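Local coordinates for cell surface protein (PDB 4GT6), which is of unknown function but, as the leucine-rich repeat portion of a longer extracellular protein, probably binds partner proteins at the cell surface, at residues D4-Y9 / Q15-A20; T37-V42 / Y49-I54; V92-Q95 / P99-V102; E203-S208 / F261-Y266; E215-I220 / L224-A229. One frame throughout, in Å; residues are numbered along the deposited sequence.

Interaction 1: residues D4-Y9 / Q15-A20; sequences DSPMAY and QFILNA
Tyr9 and Phe16 form an antiparallel hydrogen-bonded pair in the beta hairpin of strands 9-11 and 14-18, close to the N terminus. Tyr9 N reaches Phe16 O at 2.8 Å in a nearly straight bond (170° at the hydrogen), and the return bond from Phe16 N to Tyr9 O is more bent. Both side chains leave on the same face of the sheet. Tyr9 CB lies over one face of the Phe16 ring, a CH-pi contact 4.0 Å from the ring centroid, while the two rings meet obliquely with planes 48° apart. With CG between the backbone N and the carbonyl carbon (chi1 62°), the Phe16 ring is brought beside Tyr9 CB. Tyr9 CE2 also touches Leu18 CD1 at 3.7 Å. Ile17 touches the chain leading into Tyr9, its CG2 lying 3.5 Å from Met7 O and its CD1 meeting Pro6 CG at 4.0 Å. In the second shell, Phe16 packs on Val42 and His44 of strand 41-44, and the His44 ring stacks with Tyr9. Before Tyr9 the direct ladder gives way to a water, which accepts from Leu18 N at 3.0 Å and donates to Met7 O at 2.8 Å.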
# COMPACT_ATOMS: atom_id res chain seq x y z
N ASP A 4 20.63 0.45 -27.31
CA ASP A 4 19.85 -0.59 -27.99
C ASP A 4 19.95 -1.93 -27.26
O ASP A 4 20.97 -2.22 -26.63
CB ASP A 4 20.32 -0.77 -29.44
CG ASP A 4 19.86 0.29 -30.42
OD1 ASP A 4 18.68 0.71 -30.32
OD2 ASP A 4 20.65 0.65 -31.32
N SER A 5 18.90 -2.76 -27.39
CA SER A 5 18.83 -4.11 -26.82
C SER A 5 19.60 -5.11 -27.73
O SER A 5 19.88 -4.75 -28.89
CB SER A 5 17.36 -4.51 -26.63
OG SER A 5 16.65 -4.55 -27.86
N PRO A 6 19.97 -6.34 -27.26
CA PRO A 6 20.75 -7.28 -28.12
C PRO A 6 20.02 -7.79 -29.38
O PRO A 6 18.81 -7.56 -29.53
CB PRO A 6 21.05 -8.45 -27.18
CG PRO A 6 20.85 -7.93 -25.80
CD PRO A 6 19.75 -6.93 -25.92
N MSE A 7 20.77 -8.49 -30.27
CA MSE A 7 20.27 -9.07 -31.53
C MSE A 7 19.23 -10.16 -31.24
O MSE A 7 19.53 -11.14 -30.55
CB MSE A 7 21.44 -9.62 -32.38
CG MSE A 7 21.00 -10.47 -33.60
SE MSE A 7 20.12 -9.46 -35.04
CE MSE A 7 19.57 -10.97 -36.17
N ALA A 8 18.02 -9.97 -31.79
CA ALA A 8 16.88 -10.88 -31.62
C ALA A 8 16.62 -11.73 -32.85
O ALA A 8 16.74 -11.27 -33.98
CB ALA A 8 15.63 -10.08 -31.26
N TYR A 9 16.21 -12.98 -32.61
CA TYR A 9 15.88 -13.98 -33.62
C TYR A 9 14.41 -14.33 -33.53
O TYR A 9 13.78 -13.99 -32.53
CB TYR A 9 16.74 -15.23 -33.40
CG TYR A 9 18.21 -14.91 -33.29
CD1 TYR A 9 18.97 -14.58 -34.41
CD2 TYR A 9 18.84 -14.87 -32.05
CE1 TYR A 9 20.32 -14.27 -34.31
CE2 TYR A 9 20.19 -14.55 -31.93
CZ TYR A 9 20.93 -14.27 -33.07
OH TYR A 9 22.26 -13.93 -32.94
N GLN A 15 9.93 -13.71 -30.74
CA GLN A 15 11.30 -13.28 -30.95
C GLN A 15 12.04 -13.49 -29.64
O GLN A 15 11.43 -13.44 -28.56
CB GLN A 15 11.40 -11.82 -31.39
CG GLN A 15 10.71 -11.56 -32.73
CD GLN A 15 10.84 -10.14 -33.17
OE1 GLN A 15 11.47 -9.29 -32.50
NE2 GLN A 15 10.23 -9.83 -34.31
N PHE A 16 13.35 -13.69 -29.73
CA PHE A 16 14.14 -14.00 -28.56
C PHE A 16 15.59 -13.62 -28.75
O PHE A 16 16.07 -13.46 -29.89
CB PHE A 16 14.04 -15.52 -28.22
CG PHE A 16 14.56 -16.43 -29.31
CD1 PHE A 16 13.73 -16.83 -30.37
CD2 PHE A 16 15.89 -16.87 -29.31
CE1 PHE A 16 14.23 -17.64 -31.40
CE2 PHE A 16 16.38 -17.68 -30.34
CZ PHE A 16 15.53 -18.09 -31.36
N ILE A 17 16.28 -13.50 -27.64
CA ILE A 17 17.73 -13.26 -27.59
C ILE A 17 18.37 -14.48 -26.91
O ILE A 17 17.68 -15.24 -26.21
CB ILE A 17 18.11 -11.92 -26.92
CG1 ILE A 17 17.67 -11.87 -25.43
CG2 ILE A 17 17.57 -10.72 -27.74
CD1 ILE A 17 18.27 -10.75 -24.57
N LEU A 18 19.68 -14.65 -27.10
CA LEU A 18 20.42 -15.77 -26.52
C LEU A 18 21.16 -15.32 -25.28
O LEU A 18 21.80 -14.26 -25.28
CB LEU A 18 21.38 -16.38 -27.57
CG LEU A 18 20.74 -16.74 -28.92
CD1 LEU A 18 21.79 -17.21 -29.94
CD2 LEU A 18 19.63 -17.79 -28.77
N ASN A 19 21.04 -16.12 -24.21
CA ASN A 19 21.68 -15.87 -22.91
C ASN A 19 23.05 -16.54 -22.84
O ASN A 19 23.31 -17.49 -23.59
CB ASN A 19 20.76 -16.38 -21.81
CG ASN A 19 19.41 -15.70 -21.86
OD1 ASN A 19 19.30 -14.53 -22.20
ND2 ASN A 19 18.36 -16.44 -21.56
N ALA A 20 23.91 -16.06 -21.92
CA ALA A 20 25.27 -16.58 -21.71
C ALA A 20 25.29 -18.07 -21.28
O ALA A 20 26.31 -18.72 -21.46
CB ALA A 20 25.98 -15.74 -20.64
O HOH W 1 21.10 -12.72 -28.88

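Interaction 2: residues T37-V42 / Y49-I54; sequences TIPAQV and YPVSKI
Val42 and Tyr49 form an antiparallel hydrogen-bonded pair, joined by Tyr49 N to Val42 O (2.7 Å) and Val42 N to Tyr49 O (2.9 Å), and next to them Gln41 and Pro50 form a non-hydrogen-bonded pair with CA atoms 4.2 Å apart. Val51 N then bonds to Ala40 O, but from well above the carbonyl plane, 52° out of it, which marks where 37-42 bends away from its partner. The face carrying Val42 and Tyr49 is largely buried: Val42 CG2 packs on Tyr49 CB at 4.0 Å, and Val42 CG1 meets Val51 CG2, the two side chains crossing at about a right angle. These strands, 41-44 and 47-54, make a beta hairpin in the N-terminal part of the leucine-rich repeat chain, with strand 47-54 also pairing in parallel with strands 24-29 and 77-78. Val51 turns its CB toward the departing chain, where it lies 3.3 Å from Pro39 O; that carbonyl is buried and has no polar partner in the model. Val51 directs its CG1 methyl to Ile38 CG2, its chi1 of 172° setting that methyl opposite the backbone N. Farther along, Ile38 CG1 meets Ile54 CD1 at 4.1 Å, and Phe59 and Pro72 pack on Ile38.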
# COMPACT_ATOMS: atom_id res chain seq x y z
N THR A 37 0.57 -19.65 -24.95
CA THR A 37 1.43 -20.74 -24.55
C THR A 37 2.86 -20.31 -24.84
O THR A 37 3.27 -20.27 -26.01
CB THR A 37 1.08 -22.06 -25.27
OG1 THR A 37 -0.27 -22.37 -24.97
CG2 THR A 37 1.99 -23.21 -24.83
N ILE A 38 3.62 -19.98 -23.79
CA ILE A 38 5.01 -19.57 -23.96
C ILE A 38 5.81 -20.81 -24.36
O ILE A 38 5.64 -21.84 -23.73
CB ILE A 38 5.57 -18.91 -22.65
CG1 ILE A 38 4.75 -17.64 -22.21
CG2 ILE A 38 7.09 -18.64 -22.77
CD1 ILE A 38 4.80 -16.45 -23.17
N PRO A 39 6.63 -20.75 -25.42
CA PRO A 39 7.37 -21.96 -25.84
C PRO A 39 8.42 -22.38 -24.80
O PRO A 39 8.99 -21.53 -24.13
CB PRO A 39 8.04 -21.53 -27.16
CG PRO A 39 8.19 -20.04 -27.04
CD PRO A 39 6.94 -19.60 -26.30
N ALA A 40 8.59 -23.70 -24.62
CA ALA A 40 9.59 -24.27 -23.70
C ALA A 40 10.98 -24.22 -24.34
O ALA A 40 12.00 -24.23 -23.65
CB ALA A 40 9.22 -25.70 -23.36
N GLN A 41 11.00 -24.24 -25.67
CA GLN A 41 12.25 -24.22 -26.44
C GLN A 41 12.08 -23.43 -27.74
O GLN A 41 10.98 -23.37 -28.30
CB GLN A 41 12.76 -25.65 -26.73
CG GLN A 41 11.86 -26.53 -27.60
CD GLN A 41 12.49 -27.86 -27.99
OE1 GLN A 41 13.12 -28.55 -27.18
NE2 GLN A 41 12.32 -28.23 -29.25
N VAL A 42 13.17 -22.80 -28.19
CA VAL A 42 13.26 -22.07 -29.46
C VAL A 42 14.49 -22.59 -30.20
O VAL A 42 15.45 -23.06 -29.57
CB VAL A 42 13.26 -20.53 -29.32
CG1 VAL A 42 11.91 -20.00 -28.82
CG2 VAL A 42 14.41 -20.04 -28.42
N TYR A 49 17.34 -23.97 -27.80
CA TYR A 49 17.51 -23.22 -26.58
C TYR A 49 16.31 -23.36 -25.70
O TYR A 49 15.24 -22.94 -26.10
CB TYR A 49 17.74 -21.71 -26.88
CG TYR A 49 19.00 -21.45 -27.67
CD1 TYR A 49 19.01 -21.57 -29.06
CD2 TYR A 49 20.18 -21.10 -27.04
CE1 TYR A 49 20.18 -21.39 -29.79
CE2 TYR A 49 21.36 -20.92 -27.75
CZ TYR A 49 21.34 -21.03 -29.14
OH TYR A 49 22.51 -20.85 -29.85
N PRO A 50 16.44 -23.84 -24.45
CA PRO A 50 15.29 -23.75 -23.52
C PRO A 50 14.99 -22.28 -23.22
O PRO A 50 15.91 -21.46 -23.15
CB PRO A 50 15.81 -24.45 -22.24
CG PRO A 50 17.03 -25.19 -22.68
CD PRO A 50 17.64 -24.36 -23.77
N VAL A 51 13.70 -21.93 -23.04
CA VAL A 51 13.31 -20.55 -22.72
C VAL A 51 13.34 -20.37 -21.19
O VAL A 51 12.50 -20.93 -20.48
CB VAL A 51 11.93 -20.22 -23.33
CG1 VAL A 51 11.40 -18.88 -22.84
CG2 VAL A 51 12.01 -20.26 -24.86
N SER A 52 14.30 -19.59 -20.69
CA SER A 52 14.48 -19.39 -19.24
C SER A 52 13.84 -18.10 -18.74
O SER A 52 13.69 -17.92 -17.52
CB SER A 52 15.97 -19.37 -18.88
OG SER A 52 16.59 -18.26 -19.53
N LYS A 53 13.46 -17.19 -19.66
CA LYS A 53 12.92 -15.91 -19.21
C LYS A 53 11.91 -15.33 -20.17
O LYS A 53 12.07 -15.42 -21.40
CB LYS A 53 14.09 -14.90 -19.02
CG LYS A 53 13.65 -13.47 -18.65
CD LYS A 53 14.86 -12.56 -18.37
CE LYS A 53 14.43 -11.14 -18.01
NZ LYS A 53 15.65 -10.28 -17.90
N ILE A 54 10.86 -14.72 -19.60
CA ILE A 54 9.91 -13.89 -20.35
C ILE A 54 10.46 -12.49 -20.22
O ILE A 54 10.51 -11.96 -19.11
CB ILE A 54 8.47 -14.02 -19.82
CG1 ILE A 54 7.98 -15.50 -19.98
CG2 ILE A 54 7.55 -13.01 -20.58
CD1 ILE A 54 6.75 -15.80 -19.13

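Interaction 3: residues V92-Q95 / P99-V102; sequences VTIQ and PSCV. With EDO (1,2-ethanediol), chain M.
At the end of strand 91-94, an outermost strand of a three-stranded parallel sheet, Ile94 packs against the loop that carries the chain on toward strand 104-105. The contact is small, 121 Å² in all, and rests on this one branched side chain. Ile94 CD1 lies 3.7 Å from Ser100 CB and almost as close to Ser100 OG, while Ile94 CG1 approaches Ser100 CA at 3.8 Å. The second branch, CG2, faces back to Pro99 O at a looser 4.1 Å. The split follows from the first torsion, which puts CG1 beside the backbone N and anti to the carbonyl carbon (chi1 -50°).

Ser100 is itself fixed by an ST turn: its OG accepts from Val102 N at 3.2 Å, a bond with 160° at the hydrogen. This turn lies within a region of BspA-type leucine-rich repeats, between strands of two different sheets of the solenoid. Ser124 of a later loop adds its OG as partner to Ser100 O. A 1,2-ethanediol, probably from the crystallisation liquor, sits against the same two residues. Its C1 touches Ile94 CG1 at 3.5 Å, and its O2 accepts from Ser100 N at 3.0 Å, with Asp123 OD2 and Lys98 O as further hydrogen-bonding partners of the molecule. With an alanine here in place of Ile94, both the CG1-CD1 arm and the CG2 methyl would be missing, which would probably leave a gap against Ser100 and take away the CG1 contact with the diol. The backbones contribute no direct hydrogen bond across the two segments, their nearest CA atoms, those of Ile94 and Ser100, being 6.2 Å apart.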
# COMPACT_ATOMS: atom_id res chain seq x y z
N VAL A 92 -2.46 -17.60 -14.81
CA VAL A 92 -1.10 -17.78 -15.28
C VAL A 92 -0.72 -19.14 -14.74
O VAL A 92 -0.57 -19.25 -13.52
CB VAL A 92 -0.16 -16.63 -14.82
CG1 VAL A 92 1.26 -16.91 -15.27
CG2 VAL A 92 -0.63 -15.29 -15.38
N THR A 93 -0.66 -20.18 -15.59
CA THR A 93 -0.38 -21.53 -15.11
C THR A 93 0.92 -22.11 -15.65
O THR A 93 1.53 -21.55 -16.54
CB THR A 93 -1.53 -22.46 -15.50
OG1 THR A 93 -1.66 -22.49 -16.93
CG2 THR A 93 -2.86 -22.09 -14.82
N ILE A 94 1.33 -23.27 -15.12
CA ILE A 94 2.54 -23.94 -15.59
C ILE A 94 2.12 -25.04 -16.53
O ILE A 94 1.22 -25.82 -16.21
CB ILE A 94 3.44 -24.48 -14.43
CG1 ILE A 94 3.72 -23.39 -13.34
CG2 ILE A 94 4.75 -25.08 -14.98
CD1 ILE A 94 4.52 -22.15 -13.84
N GLN A 95 2.80 -25.13 -17.67
CA GLN A 95 2.54 -26.17 -18.67
C GLN A 95 2.59 -27.54 -18.03
O GLN A 95 3.47 -27.82 -17.21
CB GLN A 95 3.57 -26.07 -19.81
CG GLN A 95 3.29 -27.03 -20.98
CD GLN A 95 4.27 -26.89 -22.13
OE1 GLN A 95 4.94 -25.87 -22.31
NE2 GLN A 95 4.36 -27.93 -22.95
N PRO A 99 5.47 -28.32 -11.27
CA PRO A 99 5.80 -27.24 -10.32
C PRO A 99 6.46 -26.03 -11.02
O PRO A 99 7.27 -26.20 -11.93
CB PRO A 99 6.80 -27.90 -9.35
CG PRO A 99 6.52 -29.39 -9.47
CD PRO A 99 6.17 -29.58 -10.92
N SER A 100 6.12 -24.82 -10.58
CA SER A 100 6.74 -23.59 -11.11
C SER A 100 8.25 -23.57 -10.80
O SER A 100 8.65 -23.99 -9.71
CB SER A 100 6.08 -22.36 -10.48
OG SER A 100 6.73 -21.19 -10.95
N CYS A 101 9.07 -23.08 -11.75
CA CYS A 101 10.52 -22.90 -11.54
C CYS A 101 10.86 -21.40 -11.56
O CYS A 101 12.04 -21.03 -11.56
CB CYS A 101 11.33 -23.69 -12.55
SG CYS A 101 11.26 -25.48 -12.28
N VAL A 102 9.82 -20.55 -11.53
CA VAL A 102 10.00 -19.09 -11.50
C VAL A 102 10.67 -18.68 -10.19
O VAL A 102 10.15 -18.97 -9.11
CB VAL A 102 8.67 -18.32 -11.69
CG1 VAL A 102 8.90 -16.81 -11.55
CG2 VAL A 102 8.02 -18.66 -13.05
C1 EDO M . 2.10 -25.06 -10.79
O1 EDO M . 1.47 -26.18 -11.38
C2 EDO M . 2.67 -25.36 -9.38
O2 EDO M . 3.61 -24.35 -8.97

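Interaction 4: residues E203-S208 / F261-Y266; sequences ECFALS and FDSCAY. With EDO (1,2-ethanediol), chain H; EDO (1,2-ethanediol), chain G.
Asp262 reaches across to the backbone of Glu203, and its side chain can be followed atom by atom. CB points toward the segment 203-208, and CG stands between the backbone N and the carbonyl carbon (chi1 69°), 3.4 Å from Glu203 N. At the tip, OD2 accepts from Glu203 N at 2.8 Å through its syn lone pair, on the side of the other oxygen. OD1 receives only a weak share of the same N-H, at 3.3 Å, and has its stronger partner in a salt bridge with Arg237. Arg237 would be expected to stabilise the buried carboxylate and to offset the like charge of Glu203, whose OE2 is 5.5 Å from Asp262 OD2. Shortening Asp262 to alanine removes both oxygens, and the Glu203 N-H would probably lose its acceptor here and Arg237 its salt-bridge mate. Ser263 OG lies obliquely to the Phe205 ring, 3.2 Å from CE1. One water ties the backbones, donating to Phe205 O at 2.8 Å and to Ser263 O at 2.7 Å. Glu203 and Ser263 both have positive phi and each precedes a cysteine, Cys204 and Cys264, in a Phe-x-x-Cys-x-x-Leu pattern, consistent with equivalent turns of stacked coils in a BspA-type leucine-rich repeat solenoid.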
# COMPACT_ATOMS: atom_id res chain seq x y z
N GLU A 203 -5.41 2.41 4.33
CA GLU A 203 -6.66 2.01 3.65
C GLU A 203 -6.97 0.49 3.76
O GLU A 203 -7.53 -0.10 2.84
CB GLU A 203 -6.64 2.45 2.16
CG GLU A 203 -6.54 3.96 1.98
CD GLU A 203 -6.50 4.33 0.51
OE1 GLU A 203 -7.54 4.18 -0.16
OE2 GLU A 203 -5.41 4.69 0.01
N CYS A 204 -6.61 -0.16 4.88
CA CYS A 204 -6.96 -1.56 5.07
C CYS A 204 -8.28 -1.58 5.84
O CYS A 204 -8.33 -1.77 7.05
CB CYS A 204 -5.85 -2.32 5.78
SG CYS A 204 -4.42 -2.66 4.71
N PHE A 205 -9.36 -1.35 5.09
CA PHE A 205 -10.72 -1.14 5.63
C PHE A 205 -11.32 -2.31 6.41
O PHE A 205 -12.21 -2.08 7.23
CB PHE A 205 -11.70 -0.76 4.51
CG PHE A 205 -11.33 0.42 3.63
CD1 PHE A 205 -10.52 1.44 4.12
CD2 PHE A 205 -11.85 0.53 2.34
CE1 PHE A 205 -10.18 2.53 3.30
CE2 PHE A 205 -11.50 1.62 1.52
CZ PHE A 205 -10.67 2.61 2.01
N ALA A 206 -10.89 -3.55 6.14
CA ALA A 206 -11.47 -4.76 6.76
C ALA A 206 -10.62 -5.33 7.91
O ALA A 206 -10.96 -6.38 8.45
CB ALA A 206 -11.64 -5.85 5.69
N LEU A 207 -9.51 -4.67 8.26
CA LEU A 207 -8.59 -5.20 9.25
C LEU A 207 -9.16 -5.23 10.68
O LEU A 207 -9.60 -4.20 11.19
CB LEU A 207 -7.30 -4.38 9.23
CG LEU A 207 -6.15 -4.92 10.06
CD1 LEU A 207 -5.68 -6.28 9.53
CD2 LEU A 207 -5.01 -3.93 10.06
N SER A 208 -9.17 -6.40 11.34
CA SER A 208 -9.68 -6.45 12.71
C SER A 208 -8.61 -6.89 13.70
O SER A 208 -8.64 -6.44 14.84
CB SER A 208 -10.91 -7.34 12.83
OG SER A 208 -10.63 -8.68 12.46
N PHE A 261 -4.97 5.59 11.73
CA PHE A 261 -6.37 5.34 12.14
C PHE A 261 -7.33 5.61 11.00
O PHE A 261 -8.50 5.88 11.24
CB PHE A 261 -6.75 6.24 13.33
CG PHE A 261 -6.12 5.96 14.67
CD1 PHE A 261 -4.88 6.49 15.00
CD2 PHE A 261 -6.82 5.24 15.65
CE1 PHE A 261 -4.31 6.27 16.26
CE2 PHE A 261 -6.24 5.00 16.90
CZ PHE A 261 -4.99 5.52 17.20
N ASP A 262 -6.88 5.52 9.74
CA ASP A 262 -7.81 5.82 8.66
C ASP A 262 -8.94 4.78 8.61
O ASP A 262 -8.75 3.61 8.98
CB ASP A 262 -7.10 5.98 7.30
CG ASP A 262 -6.47 4.74 6.63
OD1 ASP A 262 -6.49 3.66 7.24
OD2 ASP A 262 -5.98 4.87 5.50
N SER A 263 -10.15 5.25 8.25
CA SER A 263 -11.35 4.45 8.02
C SER A 263 -11.78 3.56 9.20
O SER A 263 -12.30 2.46 8.98
CB SER A 263 -11.20 3.61 6.76
OG SER A 263 -11.08 4.46 5.63
N CYS A 264 -11.63 4.04 10.46
CA CYS A 264 -12.13 3.28 11.61
C CYS A 264 -13.65 3.34 11.62
O CYS A 264 -14.22 4.42 11.73
CB CYS A 264 -11.55 3.81 12.92
SG CYS A 264 -9.79 3.52 13.09
N ALA A 265 -14.30 2.20 11.46
CA ALA A 265 -15.76 2.13 11.38
C ALA A 265 -16.47 2.37 12.74
O ALA A 265 -17.62 2.81 12.74
CB ALA A 265 -16.17 0.77 10.83
N TYR A 266 -15.80 2.07 13.87
CA TYR A 266 -16.45 2.10 15.19
C TYR A 266 -15.86 3.08 16.18
O TYR A 266 -16.55 3.43 17.15
CB TYR A 266 -16.39 0.69 15.82
CG TYR A 266 -17.04 -0.38 14.97
CD1 TYR A 266 -18.41 -0.61 15.04
CD2 TYR A 266 -16.29 -1.18 14.11
CE1 TYR A 266 -19.03 -1.58 14.24
CE2 TYR A 266 -16.89 -2.16 13.31
CZ TYR A 266 -18.26 -2.36 13.38
OH TYR A 266 -18.86 -3.33 12.62
C1 EDO H . -11.70 -3.98 1.60
O1 EDO H . -12.68 -3.46 2.45
C2 EDO H . -10.77 -2.85 1.10
O2 EDO H . -10.10 -2.18 2.19
C1 EDO G . -2.95 7.51 0.64
O1 EDO G . -1.57 7.45 0.31
C2 EDO G . -3.24 6.44 1.71
O2 EDO G . -3.08 5.16 1.16
O HOH W 2 -13.40 0.41 7.64

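Interaction 5: residues E215-I220 / L224-A229; sequences ESYPAI and LYEKSA
Tyr217 and Glu226 lie side by side where the chain doubles back, the loop 215-220 running antiparallel to strand 224-227, an outermost strand of a four-stranded mixed sheet. Lys227 N donates to Ser216 O at 2.7 Å, almost straight at the hydrogen (175°), and Tyr225 N donates to Pro218 O at 3.1 Å. Between these bonds, Tyr225 O receives a CA-H contact from Tyr217, 3.0 Å from CA to O. The remaining backbone groups of Tyr217 are satisfied outside the contact, its O by Ser212 OG and its N by Ser214 OG. On its other side the strand bonds to strand 233-237.

The phenol is doubly engaged: Tyr217 OH donates to Glu226 OE1 at 2.6 Å and also bonds with Ile196 N. The carboxylate oxygen is met on its anti side, 31° out of the carboxylate plane, which is steeply inclined to the ring. With CG anti to the backbone N (chi1 175°) and an extended chain, Glu226 runs beside the tyrosine, bringing CB and CG alongside the ring, above its plane near CE1, with OE1 at the ring's edge by the hydroxyl. The two bonds anchor the hydroxyl, while packing on Val193 and Ile236, with Glu226 CB and CG, limits turning of the ring.

Leu224 CD1 packs against Tyr217 CB and lies near Tyr217 O. The Ile220 and Tyr225 side chains cross at about a right angle, Ile220 CB 3.8 Å from Tyr225 CE1. Ile220 O lies at that ring's edge, in its plane, and accepts at 2.7 Å from a water that hydrogen-bonds Tyr225 OH at 2.6 Å.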
# COMPACT_ATOMS: atom_id res chain seq x y z
N GLU A 215 10.32 -7.67 17.31
CA GLU A 215 10.62 -6.76 18.42
C GLU A 215 10.62 -5.31 17.92
O GLU A 215 10.32 -4.40 18.70
CB GLU A 215 11.96 -7.12 19.08
CG GLU A 215 11.92 -8.43 19.85
CD GLU A 215 11.29 -8.39 21.23
OE1 GLU A 215 11.55 -7.43 21.99
OE2 GLU A 215 10.55 -9.35 21.56
N SER A 216 10.92 -5.07 16.61
CA SER A 216 10.92 -3.72 16.05
C SER A 216 9.51 -3.24 15.76
O SER A 216 9.27 -2.03 15.73
CB SER A 216 11.71 -3.68 14.74
OG SER A 216 13.08 -3.85 14.99
N TYR A 217 8.58 -4.17 15.49
CA TYR A 217 7.21 -3.80 15.15
C TYR A 217 6.25 -4.60 15.98
O TYR A 217 5.58 -5.51 15.48
CB TYR A 217 6.95 -3.98 13.62
CG TYR A 217 7.69 -2.94 12.81
CD1 TYR A 217 7.11 -1.70 12.53
CD2 TYR A 217 9.01 -3.14 12.43
CE1 TYR A 217 7.81 -0.73 11.81
CE2 TYR A 217 9.74 -2.16 11.76
CZ TYR A 217 9.13 -0.96 11.44
OH TYR A 217 9.86 -0.01 10.78
N PRO A 218 6.19 -4.33 17.30
CA PRO A 218 5.31 -5.14 18.16
C PRO A 218 3.84 -4.83 17.98
O PRO A 218 3.45 -3.72 17.59
CB PRO A 218 5.78 -4.76 19.58
CG PRO A 218 6.25 -3.33 19.45
CD PRO A 218 6.91 -3.28 18.07
N ALA A 219 3.00 -5.83 18.28
CA ALA A 219 1.56 -5.62 18.30
C ALA A 219 1.22 -5.54 19.79
O ALA A 219 1.48 -6.49 20.53
CB ALA A 219 0.82 -6.75 17.58
N ILE A 220 0.83 -4.34 20.24
CA ILE A 220 0.58 -4.10 21.67
C ILE A 220 -0.90 -3.77 21.82
O ILE A 220 -1.38 -2.79 21.23
CB ILE A 220 1.49 -2.96 22.19
CG1 ILE A 220 2.98 -3.25 21.96
CG2 ILE A 220 1.19 -2.69 23.65
CD1 ILE A 220 3.92 -2.06 22.23
N LEU A 224 -0.59 -1.96 15.86
CA LEU A 224 0.78 -2.13 15.39
C LEU A 224 1.59 -0.87 15.63
O LEU A 224 1.15 0.23 15.27
CB LEU A 224 0.80 -2.49 13.89
CG LEU A 224 2.16 -2.93 13.32
CD1 LEU A 224 2.67 -4.24 13.98
CD2 LEU A 224 2.03 -3.13 11.79
N TYR A 225 2.79 -1.05 16.19
CA TYR A 225 3.73 0.03 16.47
C TYR A 225 5.06 -0.24 15.82
O TYR A 225 5.38 -1.39 15.50
CB TYR A 225 3.97 0.16 18.01
CG TYR A 225 2.74 0.56 18.78
CD1 TYR A 225 1.86 -0.40 19.27
CD2 TYR A 225 2.44 1.90 19.01
CE1 TYR A 225 0.67 -0.04 19.92
CE2 TYR A 225 1.27 2.28 19.68
CZ TYR A 225 0.40 1.30 20.15
OH TYR A 225 -0.76 1.67 20.80
N GLU A 226 5.86 0.82 15.70
CA GLU A 226 7.28 0.77 15.34
C GLU A 226 8.03 1.18 16.59
O GLU A 226 7.76 2.26 17.12
CB GLU A 226 7.60 1.73 14.18
CG GLU A 226 9.09 1.79 13.86
CD GLU A 226 9.36 2.73 12.71
OE1 GLU A 226 9.12 2.33 11.54
OE2 GLU A 226 9.66 3.91 12.98
N LYS A 227 8.95 0.36 17.05
CA LYS A 227 9.70 0.69 18.24
C LYS A 227 11.10 1.09 17.82
O LYS A 227 11.77 0.33 17.14
CB LYS A 227 9.73 -0.49 19.22
CG LYS A 227 10.41 -0.12 20.54
CD LYS A 227 10.49 -1.31 21.47
CE LYS A 227 11.15 -0.92 22.77
NZ LYS A 227 11.32 -2.09 23.66
N SER A 228 11.51 2.29 18.21
CA SER A 228 12.85 2.80 17.93
C SER A 228 13.87 2.30 18.96
O SER A 228 13.49 1.92 20.08
CB SER A 228 12.84 4.32 17.90
OG SER A 228 12.08 4.76 16.78
N ALA A 229 15.15 2.31 18.59
CA ALA A 229 16.26 1.91 19.46
C ALA A 229 16.27 2.71 20.79
O ALA A 229 16.60 2.13 21.83
CB ALA A 229 17.59 2.09 18.73
O HOH W 3 -1.79 -0.27 22.24

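In the fold
The contacts fall into two groups along the elongated repeat chain. Interactions 1 and 2, centres 13 Å apart, touch directly and share one sheet: Phe16 CD2 meets Val42 CG2 at 3.6 Å and Leu18 CD2 meets Tyr49 CZ at 3.7 Å. Interaction 3 follows, its centre 12 Å from that of interaction 2 with nearest atoms about 4 Å apart. Interactions 4 and 5 form the second group, centres 20 Å and nearest atoms about 7 Å apart; in sequence, 215-229 falls between the two turns joined by interaction 4. About 49 Å separates the centres of interactions 1 and 4. None of the five includes Ser297 or Glu320, which bind the sodium ion.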